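Local coordinates for DUF3836 domain-containing protein (Bacteroides vulgatus, PDB 4R8O) that is of unknown function but folds as a single-layer antiparallel beta sheet built from beta-hairpin repeats, at residues D6-E14 against E22-L32; D43-A53 against N65-Y73. One frame throughout, in Å; residues are numbered along the deposited sequence.

Contact 1. Residues D6-E14 against E22-L32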
loop_
_atom_site.group_PDB
_atom_site.type_symbol
_atom_site.label_atom_id
_atom_site.label_comp_id
_atom_site.label_asym_id
_atom_site.label_seq_id
_atom_site.Cartn_x
_atom_site.Cartn_y
_atom_site.Cartn_z
ATOM N N ASP A 6 -5.737 -15.805 -4.527
ATOM C CA ASP A 6 -5.861 -16.850 -5.609
ATOM C C ASP A 6 -6.960 -16.558 -6.605
ATOM O O ASP A 6 -6.815 -16.837 -7.794
ATOM C CB ASP A 6 -6.088 -18.251 -5.026
ATOM N N ASN A 7 -8.051 -15.977 -6.117
ATOM C CA ASN A 7 -9.070 -15.427 -6.972
ATOM C C ASN A 7 -8.631 -14.041 -7.452
ATOM O O ASN A 7 -9.474 -13.260 -7.910
ATOM C CB ASN A 7 -10.391 -15.369 -6.181
ATOM C CG ASN A 7 -11.580 -14.968 -7.030
ATOM O OD1 ASN A 7 -11.566 -15.116 -8.252
ATOM N ND2 ASN A 7 -12.613 -14.433 -6.385
ATOM N N LEU A 8 -7.327 -13.704 -7.348
ATOM C CA LEU A 8 -6.876 -12.320 -7.610
ATOM C C LEU A 8 -5.958 -12.108 -8.801
ATOM O O LEU A 8 -5.065 -12.912 -9.061
ATOM C CB LEU A 8 -6.128 -11.736 -6.428
ATOM C CG LEU A 8 -6.831 -11.784 -5.086
ATOM C CD1 LEU A 8 -5.819 -11.414 -4.019
ATOM C CD2 LEU A 8 -8.037 -10.846 -5.080
ATOM N N ILE A 9 -6.110 -10.941 -9.438
ATOM C CA ILE A 9 -5.380 -10.583 -10.640
ATOM C C ILE A 9 -4.607 -9.275 -10.468
ATOM O O ILE A 9 -5.145 -8.265 -10.005
ATOM C CB ILE A 9 -6.348 -10.472 -11.816
ATOM C CG1 ILE A 9 -7.061 -11.835 -12.053
ATOM C CG2 ILE A 9 -5.605 -10.070 -13.050
ATOM C CD1 ILE A 9 -8.444 -11.926 -11.434
ATOM N N TYR A 10 -3.358 -9.284 -10.921
ATOM C CA TYR A 10 -2.418 -8.230 -10.636
ATOM C C TYR A 10 -1.986 -7.476 -11.881
ATOM O O TYR A 10 -1.685 -8.081 -12.911
ATOM C CB TYR A 10 -1.196 -8.837 -9.954
ATOM C CG TYR A 10 -1.568 -9.559 -8.660
ATOM C CD1 TYR A 10 -1.980 -10.899 -8.680
ATOM C CD2 TYR A 10 -1.546 -8.904 -7.416
ATOM C CE1 TYR A 10 -2.345 -11.565 -7.512
ATOM C CE2 TYR A 10 -1.896 -9.568 -6.229
ATOM C CZ TYR A 10 -2.296 -10.909 -6.278
ATOM O OH TYR A 10 -2.670 -11.611 -5.114
ATOM N N ASN A 11 -1.925 -6.148 -11.778
ATOM C CA ASN A 11 -1.237 -5.330 -12.769
ATOM C C ASN A 11 -0.366 -4.265 -12.120
ATOM O O ASN A 11 -0.870 -3.431 -11.349
ATOM C CB ASN A 11 -2.202 -4.628 -13.674
ATOM C CG ASN A 11 -1.483 -3.791 -14.708
ATOM O OD1 ASN A 11 -0.918 -4.318 -15.689
ATOM N ND2 ASN A 11 -1.468 -2.487 -14.491
ATOM N N ALA A 12 0.904 -4.250 -12.528
ATOM C CA ALA A 12 1.931 -3.396 -11.966
ATOM C C ALA A 12 2.309 -2.283 -12.924
ATOM O O ALA A 12 2.446 -2.499 -14.146
ATOM C CB ALA A 12 3.177 -4.209 -11.669
ATOM N N GLU A 13 2.523 -1.099 -12.346
ATOM C CA GLU A 13 3.028 0.033 -13.064
ATOM C C GLU A 13 4.471 0.193 -12.649
ATOM O O GLU A 13 4.769 0.387 -11.450
ATOM C CB GLU A 13 2.267 1.293 -12.680
ATOM C CG GLU A 13 2.955 2.551 -13.189
ATOM C CD GLU A 13 2.295 3.832 -12.749
ATOM O OE1 GLU A 13 1.182 3.800 -12.140
ATOM O OE2 GLU A 13 2.952 4.881 -12.984
ATOM N N GLU A 14 5.342 0.254 -13.643
ATOM C CA GLU A 14 6.783 0.357 -13.430
ATOM C C GLU A 14 7.249 1.739 -13.901
ATOM O O GLU A 14 6.706 2.276 -14.863
ATOM C CB GLU A 14 7.503 -0.759 -14.168
ATOM C CG GLU A 14 9.016 -0.768 -13.949
ATOM C CD GLU A 14 9.664 -2.154 -14.063
ATOM O OE1 GLU A 14 9.139 -3.138 -13.490
ATOM O OE2 GLU A 14 10.728 -2.253 -14.712
ATOM N N GLU A 22 0.626 -0.868 -7.928
ATOM C CA GLU A 22 0.084 -2.142 -8.357
ATOM C C GLU A 22 -1.405 -2.205 -8.049
ATOM O O GLU A 22 -1.841 -1.805 -6.985
ATOM C CB GLU A 22 0.810 -3.234 -7.642
ATOM C CG GLU A 22 0.522 -4.590 -8.204
ATOM C CD GLU A 22 0.864 -5.671 -7.238
ATOM O OE1 GLU A 22 0.269 -5.679 -6.144
ATOM O OE2 GLU A 22 1.723 -6.502 -7.568
ATOM N N THR A 23 -2.174 -2.745 -8.970
ATOM C CA THR A 23 -3.613 -2.807 -8.821
ATOM C C THR A 23 -4.013 -4.287 -8.761
ATOM O O THR A 23 -3.460 -5.124 -9.474
ATOM C CB THR A 23 -4.274 -2.073 -9.969
ATOM O OG1 THR A 23 -3.693 -0.769 -10.088
ATOM C CG2 THR A 23 -5.744 -1.916 -9.730
ATOM N N ILE A 24 -4.970 -4.590 -7.892
ATOM C CA ILE A 24 -5.441 -5.961 -7.701
ATOM C C ILE A 24 -6.920 -5.923 -8.005
ATOM O O ILE A 24 -7.630 -4.982 -7.600
ATOM C CB ILE A 24 -5.141 -6.530 -6.296
ATOM C CG1 ILE A 24 -3.660 -6.313 -5.944
ATOM C CG2 ILE A 24 -5.429 -8.027 -6.248
ATOM C CD1 ILE A 24 -3.317 -6.511 -4.474
ATOM N N PHE A 25 -7.366 -6.914 -8.767
ATOM C CA PHE A 25 -8.745 -6.996 -9.175
ATOM C C PHE A 25 -9.300 -8.363 -8.819
ATOM O O PHE A 25 -8.548 -9.313 -8.611
ATOM C CB PHE A 25 -8.893 -6.897 -10.687
ATOM C CG PHE A 25 -8.153 -5.773 -11.349
ATOM C CD1 PHE A 25 -6.842 -5.956 -11.806
ATOM C CD2 PHE A 25 -8.808 -4.574 -11.679
ATOM C CE1 PHE A 25 -6.163 -4.936 -12.487
ATOM C CE2 PHE A 25 -8.126 -3.559 -12.393
ATOM C CZ PHE A 25 -6.796 -3.729 -12.769
ATOM N N LYS A 26 -10.627 -8.446 -8.818
ATOM C CA LYS A 26 -11.351 -9.712 -8.879
ATOM C C LYS A 26 -11.916 -9.817 -10.304
ATOM O O LYS A 26 -12.133 -8.792 -10.968
ATOM C CB LYS A 26 -12.476 -9.718 -7.859
ATOM C CG LYS A 26 -12.000 -9.635 -6.407
ATOM C CD LYS A 26 -13.172 -9.566 -5.436
ATOM C CE LYS A 26 -12.744 -9.754 -3.985
ATOM N NZ LYS A 26 -13.926 -9.664 -3.085
HETATM N N MSE A 27 -12.157 -11.040 -10.776
HETATM C CA MSE A 27 -12.682 -11.247 -12.120
HETATM C C MSE A 27 -13.836 -12.189 -12.207
HETATM O O MSE A 27 -13.683 -13.387 -12.000
HETATM C CB MSE A 27 -11.570 -11.745 -12.996
HETATM C CG MSE A 27 -11.872 -11.448 -14.454
HETATM SE SE MSE A 27 -10.662 -12.584 -15.485
HETATM C CE MSE A 27 -8.965 -12.013 -14.803
ATOM N N GLU A 28 -15.003 -11.640 -12.541
ATOM C CA GLU A 28 -16.183 -12.430 -12.896
ATOM C C GLU A 28 -16.141 -12.722 -14.392
ATOM O O GLU A 28 -16.661 -11.954 -15.202
ATOM C CB GLU A 28 -17.465 -11.679 -12.520
ATOM C CG GLU A 28 -18.738 -12.501 -12.648
ATOM C CD GLU A 28 -18.808 -13.677 -11.681
ATOM O OE1 GLU A 28 -18.106 -13.669 -10.645
ATOM O OE2 GLU A 28 -19.574 -14.622 -11.965
ATOM N N GLY A 29 -15.496 -13.827 -14.762
ATOM C CA GLY A 29 -15.434 -14.276 -16.162
ATOM C C GLY A 29 -14.330 -13.601 -16.971
ATOM O O GLY A 29 -13.200 -14.077 -16.980
ATOM N N THR A 30 -14.671 -12.517 -17.674
ATOM C CA THR A 30 -13.693 -11.660 -18.389
ATOM C C THR A 30 -13.647 -10.198 -17.891
ATOM O O THR A 30 -12.695 -9.461 -18.192
ATOM C CB THR A 30 -13.952 -11.706 -19.917
ATOM O OG1 THR A 30 -12.861 -11.107 -20.633
ATOM C CG2 THR A 30 -15.266 -10.996 -20.306
HETATM N N MSE A 31 -14.665 -9.795 -17.138
HETATM C CA MSE A 31 -14.734 -8.462 -16.628
HETATM C C MSE A 31 -14.012 -8.397 -15.297
HETATM O O MSE A 31 -14.316 -9.152 -14.349
HETATM C CB MSE A 31 -16.186 -8.044 -16.495
HETATM C CG MSE A 31 -16.261 -6.530 -16.419
HETATM SE SE MSE A 31 -17.909 -6.019 -15.459
HETATM C CE MSE A 31 -17.430 -4.128 -15.155
ATOM N N LEU A 32 -13.064 -7.461 -15.232
ATOM C CA LEU A 32 -12.288 -7.158 -14.030
ATOM C C LEU A 32 -12.995 -6.132 -13.194
ATOM O O LEU A 32 -13.568 -5.176 -13.709
ATOM C CB LEU A 32 -10.936 -6.536 -14.386
ATOM C CG LEU A 32 -9.889 -7.364 -15.098
ATOM C CD1 LEU A 32 -8.733 -6.485 -15.553
ATOM C CD2 LEU A 32 -9.383 -8.466 -14.185
#
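Ile9 and Phe25 pair across a beta hairpin at one margin of the single-layer sheet, where strand 8-15 is the outermost strand of the chain. The contact is on the surface. The axes of strands 8-14 and 22-28 run antiparallel at 148°.

Two hydrogen-bonded pairs hold the backbones. Ile9 N reaches Phe25 O at 3.0 Å, and Phe25 N answers to Ile9 O at 2.9 Å. Asn11 N donates to Thr23 O at 3.0 Å and Thr23 N to Asn11 O at 2.8 Å. The bond from Asn11 N is nearly straight, with 169° at the hydrogen.

One face carries Leu8, Tyr10, Glu22 and Ile24. The ring of Tyr10 lies alongside Ile24 and points the same way, with CD2 3.7 Å from Ile24 CG1. The carboxylate of Glu22 comes to the edge of that ring. On its other branch, Ile24 meets Leu8, CG2 to CB at 3.8 Å. Beyond the contact, Ile24 and Glu22 bond by their backbones to strand 31-42.

Ile9 and Phe25 lie on the other face. Selenomethionine Met27 crosses Ile9 at about a right angle, with Met27 CB 3.5 Å from Ile9 CD1. A bend at chi3 (-57°) brings the methyl end of Met27 to the same isoleucine. Thr23 CG2 sits over one face of the Phe25 ring and Leu32 CD1 over the other, while Asn11 CB meets the ring edge.

The chemistry is paired backbone bonds with small apolar clusters on both faces and one carboxylate at a ring edge, consistent with a single-layer sheet held by its neighbouring strands.

Contact 2. Residues D43-A53 against N65-Y73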
loop_
_atom_site.group_PDB
_atom_site.type_symbol
_atom_site.label_atom_id
_atom_site.label_comp_id
_atom_site.label_asym_id
_atom_site.label_seq_id
_atom_site.Cartn_x
_atom_site.Cartn_y
_atom_site.Cartn_z
ATOM N N ASP A 43 13.228 5.553 -1.496
ATOM C CA ASP A 43 14.214 6.595 -1.157
ATOM C C ASP A 43 15.151 6.830 -2.347
ATOM O O ASP A 43 14.912 6.304 -3.407
ATOM C CB ASP A 43 14.970 6.229 0.118
ATOM C CG ASP A 43 15.737 4.931 0.014
ATOM O OD1 ASP A 43 16.294 4.572 -1.063
ATOM O OD2 ASP A 43 15.746 4.251 1.040
ATOM N N ALA A 44 16.226 7.592 -2.155
ATOM C CA ALA A 44 17.230 7.860 -3.211
ATOM C C ALA A 44 18.043 6.614 -3.551
ATOM O O ALA A 44 18.204 6.276 -4.731
ATOM C CB ALA A 44 18.160 8.996 -2.809
ATOM N N ASN A 45 18.472 5.891 -2.518
ATOM C CA ASN A 45 19.079 4.563 -2.709
ATOM C C ASN A 45 18.126 3.518 -3.286
ATOM O O ASN A 45 18.535 2.394 -3.529
ATOM C CB ASN A 45 19.658 4.034 -1.399
ATOM C CG ASN A 45 20.840 4.837 -0.921
ATOM O OD1 ASN A 45 21.558 5.455 -1.714
ATOM N ND2 ASN A 45 21.059 4.835 0.387
ATOM N N ASN A 46 16.846 3.864 -3.436
ATOM C CA ASN A 46 15.847 3.078 -4.196
ATOM C C ASN A 46 15.253 1.849 -3.510
ATOM O O ASN A 46 14.826 0.899 -4.158
ATOM C CB ASN A 46 16.330 2.752 -5.639
ATOM C CG ASN A 46 15.497 3.452 -6.705
ATOM O OD1 ASN A 46 15.078 4.609 -6.548
ATOM N ND2 ASN A 46 15.260 2.768 -7.798
ATOM N N GLN A 47 15.240 1.923 -2.183
ATOM C CA GLN A 47 14.612 0.985 -1.271
ATOM C C GLN A 47 13.241 1.525 -0.924
ATOM O O GLN A 47 13.025 2.757 -0.891
ATOM C CB GLN A 47 15.432 0.870 -0.012
ATOM C CG GLN A 47 16.760 0.167 -0.218
ATOM C CD GLN A 47 17.601 0.194 1.035
ATOM O OE1 GLN A 47 17.702 1.237 1.713
ATOM N NE2 GLN A 47 18.227 -0.928 1.355
ATOM N N ARG A 48 12.325 0.587 -0.699
ATOM C CA ARG A 48 10.950 0.920 -0.570
ATOM C C ARG A 48 10.691 1.568 0.777
ATOM O O ARG A 48 11.115 1.057 1.803
ATOM C CB ARG A 48 10.083 -0.318 -0.707
ATOM C CG ARG A 48 8.592 0.000 -0.707
ATOM C CD ARG A 48 7.799 -1.239 -1.047
ATOM N NE ARG A 48 7.858 -1.532 -2.493
ATOM C CZ ARG A 48 7.563 -2.707 -3.065
ATOM N NH1 ARG A 48 7.212 -3.774 -2.331
ATOM N NH2 ARG A 48 7.651 -2.834 -4.396
ATOM N N THR A 49 9.911 2.643 0.757
ATOM C CA THR A 49 9.631 3.434 1.960
ATOM C C THR A 49 8.198 3.437 2.410
ATOM O O THR A 49 7.946 3.463 3.610
ATOM C CB THR A 49 10.141 4.845 1.729
ATOM O OG1 THR A 49 11.538 4.795 2.013
ATOM C CG2 THR A 49 9.516 5.866 2.653
ATOM N N GLU A 50 7.267 3.454 1.478
ATOM C CA GLU A 50 5.843 3.359 1.806
ATOM C C GLU A 50 5.228 2.235 1.022
ATOM O O GLU A 50 5.808 1.699 0.097
ATOM C CB GLU A 50 5.136 4.645 1.426
ATOM C CG GLU A 50 3.893 5.009 2.226
ATOM C CD GLU A 50 3.560 6.458 1.979
ATOM O OE1 GLU A 50 4.346 7.344 2.426
ATOM O OE2 GLU A 50 2.578 6.726 1.269
ATOM N N ASP A 51 4.031 1.884 1.423
ATOM C CA ASP A 51 3.204 0.931 0.721
ATOM C C ASP A 51 1.807 1.262 1.152
ATOM O O ASP A 51 1.296 0.658 2.072
ATOM C CB ASP A 51 3.595 -0.524 1.114
ATOM C CG ASP A 51 2.615 -1.585 0.591
ATOM O OD1 ASP A 51 1.564 -1.213 0.032
ATOM O OD2 ASP A 51 2.910 -2.805 0.728
ATOM N N GLU A 52 1.216 2.229 0.490
ATOM C CA GLU A 52 -0.140 2.657 0.795
ATOM C C GLU A 52 -1.125 1.686 0.165
ATOM O O GLU A 52 -1.092 1.454 -1.036
ATOM C CB GLU A 52 -0.366 4.056 0.235
ATOM C CG GLU A 52 -1.637 4.697 0.716
ATOM C CD GLU A 52 -1.927 6.008 0.027
ATOM O OE1 GLU A 52 -1.028 6.592 -0.625
ATOM O OE2 GLU A 52 -3.060 6.478 0.148
ATOM N N ALA A 53 -2.034 1.172 0.969
ATOM C CA ALA A 53 -2.991 0.110 0.575
ATOM C C ALA A 53 -4.371 0.699 0.523
ATOM O O ALA A 53 -4.943 0.983 1.575
ATOM C CB ALA A 53 -2.958 -0.974 1.617
ATOM N N ASN A 65 -8.627 5.434 1.186
ATOM C CA ASN A 65 -7.426 5.201 1.997
ATOM C C ASN A 65 -7.750 4.278 3.148
ATOM O O ASN A 65 -8.825 4.370 3.717
ATOM C CB ASN A 65 -6.867 6.518 2.496
ATOM C CG ASN A 65 -6.278 7.337 1.373
ATOM O OD1 ASN A 65 -6.918 7.546 0.348
ATOM N ND2 ASN A 65 -5.069 7.795 1.546
ATOM N N ASN A 66 -6.863 3.336 3.442
ATOM C CA ASN A 66 -7.144 2.349 4.501
ATOM C C ASN A 66 -5.943 2.181 5.421
ATOM O O ASN A 66 -5.940 2.671 6.538
ATOM C CB ASN A 66 -7.614 1.006 3.877
ATOM C CG ASN A 66 -7.742 -0.113 4.915
ATOM O OD1 ASN A 66 -8.158 0.124 6.053
ATOM N ND2 ASN A 66 -7.362 -1.324 4.541
ATOM N N LEU A 67 -4.932 1.492 4.914
ATOM C CA LEU A 67 -3.715 1.158 5.627
ATOM C C LEU A 67 -2.542 1.727 4.887
ATOM O O LEU A 67 -2.626 1.974 3.679
ATOM C CB LEU A 67 -3.546 -0.368 5.702
ATOM C CG LEU A 67 -4.573 -1.090 6.588
ATOM C CD1 LEU A 67 -4.465 -2.624 6.496
ATOM C CD2 LEU A 67 -4.456 -0.641 8.044
ATOM N N CYS A 68 -1.438 1.893 5.609
ATOM C CA CYS A 68 -0.185 2.425 5.040
ATOM C C CYS A 68 0.939 1.951 5.925
ATOM O O CYS A 68 0.875 2.103 7.135
ATOM C CB CYS A 68 -0.223 3.923 5.053
ATOM S SG CYS A 68 1.091 4.723 4.136
ATOM N N ILE A 69 1.927 1.336 5.313
ATOM C CA ILE A 69 3.104 0.831 5.976
ATOM C C ILE A 69 4.300 1.669 5.555
ATOM O O ILE A 69 4.409 2.037 4.387
ATOM C CB ILE A 69 3.437 -0.565 5.498
ATOM C CG1 ILE A 69 2.197 -1.475 5.572
ATOM C CG2 ILE A 69 4.570 -1.126 6.330
ATOM C CD1 ILE A 69 2.370 -2.802 4.846
ATOM N N ARG A 70 5.208 1.916 6.494
ATOM C CA ARG A 70 6.388 2.762 6.284
ATOM C C ARG A 70 7.593 2.040 6.810
ATOM O O ARG A 70 7.525 1.473 7.890
ATOM C CB ARG A 70 6.204 4.104 6.967
ATOM C CG ARG A 70 5.124 4.896 6.237
ATOM C CD ARG A 70 5.025 6.396 6.549
ATOM N NE ARG A 70 3.670 6.788 6.178
ATOM C CZ ARG A 70 3.010 7.887 6.556
ATOM N NH1 ARG A 70 3.570 8.829 7.320
ATOM N NH2 ARG A 70 1.749 8.060 6.138
ATOM N N TYR A 71 8.658 2.006 6.016
ATOM C CA TYR A 71 9.838 1.199 6.314
ATOM C C TYR A 71 10.996 2.129 6.555
ATOM O O TYR A 71 11.120 3.145 5.864
ATOM C CB TYR A 71 10.139 0.289 5.148
ATOM C CG TYR A 71 9.046 -0.734 4.792
ATOM C CD1 TYR A 71 8.940 -1.954 5.478
ATOM C CD2 TYR A 71 8.155 -0.508 3.727
ATOM C CE1 TYR A 71 7.976 -2.908 5.137
ATOM C CE2 TYR A 71 7.182 -1.465 3.375
ATOM C CZ TYR A 71 7.107 -2.658 4.086
ATOM O OH TYR A 71 6.181 -3.621 3.755
ATOM N N THR A 72 11.790 1.825 7.580
ATOM C CA THR A 72 12.964 2.599 7.930
ATOM C C THR A 72 14.133 1.662 8.055
ATOM O O THR A 72 14.022 0.585 8.662
ATOM C CB THR A 72 12.744 3.298 9.245
ATOM O OG1 THR A 72 11.535 4.059 9.148
ATOM C CG2 THR A 72 13.927 4.207 9.584
ATOM N N TYR A 73 15.257 2.081 7.496
ATOM C CA TYR A 73 16.424 1.243 7.412
ATOM C C TYR A 73 17.479 1.848 8.315
ATOM O O TYR A 73 17.917 2.967 8.085
ATOM C CB TYR A 73 16.888 1.117 5.960
ATOM C CG TYR A 73 15.808 0.554 5.049
ATOM C CD1 TYR A 73 15.528 -0.812 5.026
ATOM C CD2 TYR A 73 15.045 1.395 4.224
ATOM C CE1 TYR A 73 14.539 -1.332 4.193
ATOM C CE2 TYR A 73 14.045 0.891 3.399
ATOM C CZ TYR A 73 13.784 -0.474 3.395
ATOM O OH TYR A 73 12.799 -0.966 2.576
#
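Tyr73 OH donates to Arg48 O at 2.7 Å, on a lone pair in the carbonyl plane. This bond fastens the open end of a beta hairpin, strands 48-57 and 62-73, inside the single-layer antiparallel sheet. With CG anti to the carbonyl carbon (chi1 -58°), the Tyr73 ring reaches across to Gln47 and Arg48, and the side-chain amide of Gln47 stacks on one face. Gln47 OE1 lies 3.6 Å above that ring plane, toward the rim, and the two planes are 27° apart.

Further along, Tyr71 N bonds to Thr49 O at 2.9 Å, and Ala53 N to Leu67 O at 2.9 Å. The bonds between Asp51 and Ile69 are weak in both directions. Asp51, Ala53, Leu67 and Ile69 are on one face. There Ala53 CB packs on Leu67 CB. Asp51 and Ile69 lie side by side, but Asp51 OD1 is bonded to His38 of strand 31-42.

The opposite face carries Glu50, Glu52, Cys68 and Arg70. Glu50 and Arg70 point the same way and form a long salt bridge, OE1 to NE at 3.9 Å. The oxygen stands well out of the guanidinium plane, so any attraction is probably of charges alone. Arg70 also makes a cation-pi contact with Tyr83. Glu52 OE2 takes a hydrogen bond from Tyr92 OH; Asn65 ND2 comes within 2.8 Å of Glu52 OE2, at too poor an angle for a bond. Asn65 OD1 is hydrogen-bonded to Gln54.

Cys68 lies beside the Glu50-Arg70 pair: its SG touches Glu50 CG at 3.4 Å and meets the edge of the Arg70 guanidinium, in its plane.

From the N terminus, the chain first makes the hairpin of strands 8-15 and 18-28, whose short loop contact 1 closes. It turns at Glu28 to Met31 into strand 31-42, then through 43-47 into strand 48-57. Contact 2 closes the loop of residues 54-64, pairing strand 48-57 with strand 62-73. The contacts follow in series, neither nested nor crossing. Their centres are about 22 Å apart and their nearest atoms about 7 Å. Strand 31-42 joins them: its backbone bonds to Glu22 and Ile24 on one flank and to Thr49 and Glu52 on the other. Contact 1 thus holds one margin of the sheet, and contact 2 its interior.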